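Local coordinates for protein probable dipeptidase (Pseudomonas aeruginosa, PDB 3B40) that probably acts as a metal-dependent dipeptidase of the membrane dipeptidase (M19) type, hydrolysing dipeptides, at residues L147-L150 and D151-A154; I310-E313 and Q314-G317; P331-G334 and L335-V339. The protein carries 11 engineered substitutions. All coordinates share one frame; numbering follows the deposited sequence.

Contact 1. Residues L147-L150 and D151-A154; sequences LSQL and DKWA
Helix 148-155, the helical crossover between strands 131-138 and 160-162, is a short helix along which Ser148 meets Lys152 and Gln149 meets Trp153. Three backbone bonds join residues four apart: Lys152 N to Ser148 O, Trp153 N to Gln149 O at 3.0 Å, and Ala154 N to Leu150 O at 2.9 Å, the last almost straight at 169°. On the outer side, the Lys152 chain runs extended as far as CE and then turns (chi4 64°), which brings NZ back to donate a hydrogen bond of 3.1 Å to Ser148 OG. The same hydroxyl is bonded to Asp146 OD1, so the serine links an ammonium group to a carboxylate. The other oxygen of Asp146, OD2, bonds Gln149 NE2; beside that amide nitrogen passes the aliphatic part of Lys152, with CD 3.9 Å from NE2. Trp153 turns its indole edge to Gln149 O, which lies near the ring plane 3.2 Å from Trp153 CD1, while Arg156 forms a cation-pi contact with the ring. Asp151 instead reaches out of the turn and pairs through OD2 with Arg201 of helix 193-205. Polar links along the outer side and inward-packed residues such as Leu150, which touches Leu143 and Trp171, make this the amphipathic helix of a beta-alpha-beta crossover.

Contact 2. Residues I310-E313 and Q314-G317; sequences IWPE and QRFG
A cation-pi and CH-pi contact between Trp311 and Arg315 marks the N-terminus of helix 313-328, in a local arrangement where the loop before the helix folds against its first turn. Pro312 occupies the N-cap position, Trp311 precedes it, and Arg315 is the third residue of the helix, within its first turn. The arginine chain is extended from CG to NE, with CG anti to the backbone N (chi1 -174°), and this carries it across one face of the indole. Arg315 CD lies 4.0 Å from the centroid of the five-membered ring of Trp311, close to the ring normal, and Arg315 NE rides 3.6 Å above the indole plane. Farther along, Arg315 CZ is 4.8 Å from the same Trp311 centroid. The guanidinium stands nearly upright on the ring, the two planes being 81° apart, and so turns an edge rather than its face to the indole. Arg315 NH2 makes a weak hydrogen bond to Phe289 O and a long, weak ion pair with Asp290. The tryptophan is held from other sides as well: Phe316 CA sits at its edge, 3.8 Å from Trp311 CE3, and Tyr319 meets it edge-to-face. Phe316 in turn stacks its own ring on Phe180. Pro312 lies alongside the arginine, its CD 3.9 Å from Arg315 CB, and the carboxylate of Glu313 leaves the turn to accept a hydrogen bond from Lys82 N. Pro312 O begins the helical bonding, accepting from Phe316 N at 3.2 Å and, weakly, from Arg315 N. The next bond is almost perfectly straight: Gly317 N donates to Glu313 O over 2.8 Å.

Contact 3. Residues P331-G334 and L335-V339; sequences PKAG and LKELV
The carboxylate of Glu337 is the flat group here, and Gly334 N approaches it from above its plane, 52° out of it, while the group's other oxygen, OE2, forms a salt bridge with Arg272. The bond between Gly334 N and Glu337 OE1 is one half of a capping box at the start of helix 335-349: Gly334 is the N-cap residue, and the side chain three positions on reaches back to its amide. The reciprocal bond of a full box would come from the side chain of the N-cap residue, which a glycine does not have. Glu337 OE1 accepts the bond from Gly334 N at 2.9 Å. The glutamate can do this because its chain is folded back at chi2 (90°), which brings the carboxylate toward the preceding loop instead of along the helix. The aliphatic base of the side chain also touches the loop, Glu337 CB lying 4.2 Å from Ala333 CB. With OE1 on the backbone and OE2 on Arg272, the carboxylate is tied at both oxygens, which restrains its rotation and would probably favour the charged form. Ala333 is itself anchored by backbone bonding to Asp367, and the leucines pack the helix against its surroundings, Leu335 on helix 375-385 and both Leu335 and Leu338 on Trp369. The first regular helical bond runs from Leu338 N to Gly334 O, 3.2 Å long, with the donor in the carbonyl plane.

How the contacts relate
The three contacts follow one another along the chain, and none touches another. Contact 1 runs along the short helix 148-155, between strands 131-138 and 160-162 of the parallel sheet, while contacts 2 and 3 lie at the N-termini of the consecutive helices 313-328 and 335-349, in the long connection between strands 261-265 and 354-357; their centres are 34 Å apart. Contact 1 lies about 36 Å from contact 2 and 38 Å from contact 3, centre to centre, with contacts 1 and 3 on opposite sides of the chain's centre. The three local contacts thus sit on different helices at well-separated points of this TIM-barrel protein, each using different side chains.

Contact 1. Residues L147-L150 and D151-A154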
loop_
_atom_site.group_PDB
_atom_site.type_symbol
_atom_site.label_atom_id
_atom_site.label_comp_id
_atom_site.label_asym_id
_atom_site.label_seq_id
_atom_site.Cartn_x
_atom_site.Cartn_y
_atom_site.Cartn_z
ATOM N N LEU A 147 -3.432 -22.693 5.083
ATOM C CA LEU A 147 -3.228 -21.794 6.235
ATOM C C LEU A 147 -1.804 -21.854 6.794
ATOM O O LEU A 147 -1.257 -20.840 7.260
ATOM C CB LEU A 147 -4.230 -22.155 7.351
ATOM C CG LEU A 147 -4.681 -21.104 8.361
ATOM C CD1 LEU A 147 -5.266 -19.861 7.690
ATOM C CD2 LEU A 147 -5.700 -21.723 9.305
ATOM N N SER A 148 -1.185 -23.032 6.736
ATOM C CA SER A 148 0.169 -23.168 7.269
ATOM C C SER A 148 1.181 -22.351 6.465
ATOM O O SER A 148 2.315 -22.174 6.908
ATOM C CB SER A 148 0.595 -24.637 7.371
ATOM O OG SER A 148 0.813 -25.177 6.090
ATOM N N GLN A 149 0.781 -21.811 5.307
ATOM C CA GLN A 149 1.681 -20.884 4.566
ATOM C C GLN A 149 1.938 -19.595 5.363
ATOM O O GLN A 149 2.964 -18.931 5.170
ATOM C CB GLN A 149 1.154 -20.540 3.148
ATOM C CG GLN A 149 1.081 -21.708 2.167
ATOM C CD GLN A 149 2.444 -22.352 1.876
ATOM O OE1 GLN A 149 3.384 -21.675 1.494
ATOM N NE2 GLN A 149 2.548 -23.655 2.079
ATOM N N LEU A 150 1.016 -19.236 6.255
ATOM C CA LEU A 150 1.208 -18.084 7.132
ATOM C C LEU A 150 2.364 -18.338 8.112
ATOM O O LEU A 150 3.253 -17.506 8.251
ATOM C CB LEU A 150 -0.090 -17.729 7.874
ATOM C CG LEU A 150 -1.269 -17.279 7.001
ATOM C CD1 LEU A 150 -2.521 -16.960 7.846
ATOM C CD2 LEU A 150 -0.868 -16.073 6.097
ATOM N N ASP A 151 2.364 -19.526 8.730
ATOM C CA ASP A 151 3.407 -19.940 9.663
ATOM C C ASP A 151 4.780 -19.973 8.995
ATOM O O ASP A 151 5.767 -19.489 9.548
ATOM C CB ASP A 151 3.072 -21.324 10.254
ATOM C CG ASP A 151 1.711 -21.354 10.938
ATOM O OD1 ASP A 151 1.683 -21.406 12.189
ATOM O OD2 ASP A 151 0.669 -21.307 10.237
ATOM N N LYS A 152 4.822 -20.531 7.790
ATOM C CA LYS A 152 6.051 -20.646 7.026
ATOM C C LYS A 152 6.617 -19.268 6.607
ATOM O O LYS A 152 7.818 -19.024 6.744
ATOM C CB LYS A 152 5.823 -21.550 5.813
ATOM C CG LYS A 152 5.487 -23.022 6.171
ATOM C CD LYS A 152 5.165 -23.855 4.900
ATOM C CE LYS A 152 5.010 -25.346 5.182
ATOM N NZ LYS A 152 3.842 -25.663 6.074
ATOM N N TRP A 153 5.758 -18.363 6.134
ATOM C CA TRP A 153 6.195 -17.003 5.773
ATOM C C TRP A 153 6.611 -16.141 6.974
ATOM O O TRP A 153 7.614 -15.425 6.908
ATOM C CB TRP A 153 5.164 -16.311 4.887
ATOM C CG TRP A 153 5.223 -16.733 3.392
ATOM C CD1 TRP A 153 4.279 -17.446 2.702
ATOM C CD2 TRP A 153 6.256 -16.405 2.432
ATOM N NE1 TRP A 153 4.672 -17.616 1.388
ATOM C CE2 TRP A 153 5.873 -16.977 1.192
ATOM C CE3 TRP A 153 7.467 -15.696 2.509
ATOM C CZ2 TRP A 153 6.674 -16.881 0.034
ATOM C CZ3 TRP A 153 8.267 -15.584 1.356
ATOM C CH2 TRP A 153 7.859 -16.174 0.130
ATOM N N ALA A 154 5.856 -16.214 8.076
ATOM C CA ALA A 154 6.245 -15.577 9.339
ATOM C C ALA A 154 7.650 -16.027 9.773
ATOM O O ALA A 154 8.493 -15.194 10.169
ATOM C CB ALA A 154 5.229 -15.923 10.431
#

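Contact 2. Residues I310-E313 and Q314-G317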
loop_
_atom_site.group_PDB
_atom_site.type_symbol
_atom_site.label_atom_id
_atom_site.label_comp_id
_atom_site.label_asym_id
_atom_site.label_seq_id
_atom_site.Cartn_x
_atom_site.Cartn_y
_atom_site.Cartn_z
ATOM N N ILE A 310 -17.190 -10.645 -20.411
ATOM C CA ILE A 310 -17.502 -11.335 -21.697
ATOM C C ILE A 310 -16.641 -10.902 -22.894
ATOM O O ILE A 310 -16.684 -11.547 -23.952
ATOM C CB ILE A 310 -19.019 -11.270 -22.092
ATOM C CG1 ILE A 310 -19.419 -9.849 -22.536
ATOM C CG2 ILE A 310 -19.889 -11.683 -20.911
ATOM C CD1 ILE A 310 -20.694 -9.784 -23.399
ATOM N N TRP A 311 -15.844 -9.849 -22.726
ATOM C CA TRP A 311 -14.946 -9.360 -23.775
ATOM C C TRP A 311 -13.805 -10.325 -24.152
ATOM O O TRP A 311 -13.166 -10.937 -23.279
ATOM C CB TRP A 311 -14.294 -8.048 -23.337
ATOM C CG TRP A 311 -15.205 -6.867 -23.281
ATOM C CD1 TRP A 311 -16.564 -6.865 -23.416
ATOM C CD2 TRP A 311 -14.821 -5.503 -23.060
ATOM N NE1 TRP A 311 -17.046 -5.585 -23.298
ATOM C CE2 TRP A 311 -15.997 -4.728 -23.102
ATOM C CE3 TRP A 311 -13.589 -4.857 -22.859
ATOM C CZ2 TRP A 311 -15.984 -3.341 -22.921
ATOM C CZ3 TRP A 311 -13.577 -3.479 -22.698
ATOM C CH2 TRP A 311 -14.755 -2.741 -22.724
ATOM N N PRO A 312 -13.485 -10.408 -25.455
ATOM C CA PRO A 312 -12.251 -11.138 -25.812
ATOM C C PRO A 312 -11.013 -10.437 -25.233
ATOM O O PRO A 312 -11.054 -9.242 -24.979
ATOM C CB PRO A 312 -12.231 -11.099 -27.353
ATOM C CG PRO A 312 -13.676 -10.758 -27.783
ATOM C CD PRO A 312 -14.206 -9.882 -26.633
ATOM N N GLU A 313 -9.936 -11.175 -24.982
ATOM C CA GLU A 313 -8.730 -10.556 -24.377
ATOM C C GLU A 313 -8.221 -9.351 -25.163
ATOM O O GLU A 313 -7.853 -8.332 -24.575
ATOM C CB GLU A 313 -7.607 -11.586 -24.176
ATOM C CG GLU A 313 -8.000 -12.700 -23.202
ATOM C CD GLU A 313 -7.008 -13.865 -23.186
ATOM O OE1 GLU A 313 -6.272 -14.037 -24.180
ATOM O OE2 GLU A 313 -6.959 -14.619 -22.180
ATOM N N GLN A 314 -8.244 -9.462 -26.493
ATOM C CA GLN A 314 -7.750 -8.415 -27.382
ATOM C C GLN A 314 -8.550 -7.124 -27.137
ATOM O O GLN A 314 -7.987 -6.025 -27.114
ATOM C CB GLN A 314 -7.877 -8.891 -28.837
ATOM C CG GLN A 314 -7.237 -7.990 -29.939
ATOM C CD GLN A 314 -7.860 -6.603 -30.075
ATOM O OE1 GLN A 314 -7.141 -5.596 -30.055
ATOM N NE2 GLN A 314 -9.188 -6.536 -30.211
ATOM N N ARG A 315 -9.855 -7.267 -26.917
ATOM C CA ARG A 315 -10.722 -6.094 -26.711
ATOM C C ARG A 315 -10.439 -5.426 -25.359
ATOM O O ARG A 315 -10.404 -4.192 -25.250
ATOM C CB ARG A 315 -12.205 -6.514 -26.807
ATOM C CG ARG A 315 -13.199 -5.362 -26.755
ATOM C CD ARG A 315 -14.625 -5.908 -26.977
ATOM N NE ARG A 315 -15.640 -4.869 -26.743
ATOM C CZ ARG A 315 -16.042 -3.977 -27.644
ATOM N NH1 ARG A 315 -15.520 -3.973 -28.869
ATOM N NH2 ARG A 315 -16.969 -3.075 -27.320
ATOM N N PHE A 316 -10.244 -6.261 -24.335
ATOM C CA PHE A 316 -9.860 -5.785 -23.015
ATOM C C PHE A 316 -8.532 -5.034 -23.076
ATOM O O PHE A 316 -8.434 -3.903 -22.587
ATOM C CB PHE A 316 -9.771 -6.944 -22.010
ATOM C CG PHE A 316 -9.332 -6.510 -20.648
ATOM C CD1 PHE A 316 -10.239 -5.918 -19.775
ATOM C CD2 PHE A 316 -8.013 -6.646 -20.252
ATOM C CE1 PHE A 316 -9.841 -5.486 -18.512
ATOM C CE2 PHE A 316 -7.594 -6.216 -18.996
ATOM C CZ PHE A 316 -8.514 -5.637 -18.122
ATOM N N GLY A 317 -7.518 -5.681 -23.672
ATOM C CA GLY A 317 -6.217 -5.071 -23.881
ATOM C C GLY A 317 -6.286 -3.670 -24.456
ATOM O O GLY A 317 -5.680 -2.754 -23.922
#

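Contact 3. Residues P331-G334 and L335-V339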
loop_
_atom_site.group_PDB
_atom_site.type_symbol
_atom_site.label_atom_id
_atom_site.label_comp_id
_atom_site.label_asym_id
_atom_site.label_seq_id
_atom_site.Cartn_x
_atom_site.Cartn_y
_atom_site.Cartn_z
ATOM N N PRO A 331 -3.437 15.716 -14.627
ATOM C CA PRO A 331 -2.482 16.445 -13.763
ATOM C C PRO A 331 -2.420 15.820 -12.349
ATOM O O PRO A 331 -3.461 15.595 -11.747
ATOM C CB PRO A 331 -3.076 17.865 -13.705
ATOM C CG PRO A 331 -3.735 18.012 -15.094
ATOM C CD PRO A 331 -4.356 16.630 -15.339
ATOM N N LYS A 332 -1.216 15.566 -11.828
ATOM C CA LYS A 332 -1.049 14.910 -10.505
ATOM C C LYS A 332 -1.439 15.775 -9.307
ATOM O O LYS A 332 -0.997 16.935 -9.196
ATOM C CB LYS A 332 0.415 14.534 -10.272
ATOM C CG LYS A 332 0.860 13.100 -10.541
ATOM C CD LYS A 332 2.372 13.024 -10.258
ATOM C CE LYS A 332 2.991 11.669 -10.616
ATOM N NZ LYS A 332 2.108 10.824 -11.474
ATOM N N ALA A 333 -2.198 15.169 -8.381
ATOM C CA ALA A 333 -2.391 15.691 -7.022
ATOM C C ALA A 333 -1.050 16.004 -6.382
ATOM O O ALA A 333 -0.030 15.427 -6.765
ATOM C CB ALA A 333 -3.178 14.651 -6.125
ATOM N N GLY A 334 -1.049 16.902 -5.401
ATOM C CA GLY A 334 0.199 17.347 -4.781
ATOM C C GLY A 334 0.244 17.137 -3.281
ATOM O O GLY A 334 -0.572 16.420 -2.714
ATOM N N LEU A 335 1.205 17.790 -2.633
ATOM C CA LEU A 335 1.349 17.732 -1.189
ATOM C C LEU A 335 0.148 18.339 -0.477
ATOM O O LEU A 335 -0.177 17.922 0.627
ATOM C CB LEU A 335 2.655 18.423 -0.722
ATOM C CG LEU A 335 3.972 17.701 -1.098
ATOM C CD1 LEU A 335 5.187 18.598 -0.895
ATOM C CD2 LEU A 335 4.148 16.352 -0.376
ATOM N N LYS A 336 -0.529 19.292 -1.101
ATOM C CA LYS A 336 -1.702 19.889 -0.463
ATOM C C LYS A 336 -2.738 18.803 -0.170
ATOM O O LYS A 336 -3.227 18.693 0.948
ATOM C CB LYS A 336 -2.338 20.970 -1.349
ATOM C CG LYS A 336 -3.673 21.544 -0.769
ATOM C CD LYS A 336 -4.372 22.489 -1.738
ATOM C CE LYS A 336 -5.676 23.067 -1.137
ATOM N NZ LYS A 336 -6.656 21.952 -0.809
ATOM N N GLU A 337 -3.059 18.017 -1.190
ATOM C CA GLU A 337 -4.050 16.929 -1.091
ATOM C C GLU A 337 -3.625 15.811 -0.146
ATOM O O GLU A 337 -4.422 15.315 0.646
ATOM C CB GLU A 337 -4.321 16.363 -2.477
ATOM C CG GLU A 337 -5.170 17.301 -3.350
ATOM C CD GLU A 337 -4.379 18.291 -4.183
ATOM O OE1 GLU A 337 -3.144 18.395 -4.041
ATOM O OE2 GLU A 337 -5.025 18.972 -5.018
ATOM N N LEU A 338 -2.358 15.421 -0.224
ATOM C CA LEU A 338 -1.863 14.425 0.685
ATOM C C LEU A 338 -2.084 14.860 2.135
ATOM O O LEU A 338 -2.544 14.068 2.952
ATOM C CB LEU A 338 -0.375 14.124 0.431
ATOM C CG LEU A 338 0.178 13.087 1.412
ATOM C CD1 LEU A 338 -0.636 11.776 1.458
ATOM C CD2 LEU A 338 1.668 12.823 1.160
ATOM N N VAL A 339 -1.751 16.099 2.460
ATOM C CA VAL A 339 -1.905 16.538 3.860
ATOM C C VAL A 339 -3.365 16.862 4.247
ATOM O O VAL A 339 -3.750 16.719 5.411
ATOM C CB VAL A 339 -0.905 17.653 4.211
ATOM C CG1 VAL A 339 -1.141 18.218 5.640
ATOM C CG2 VAL A 339 0.503 17.069 4.103
#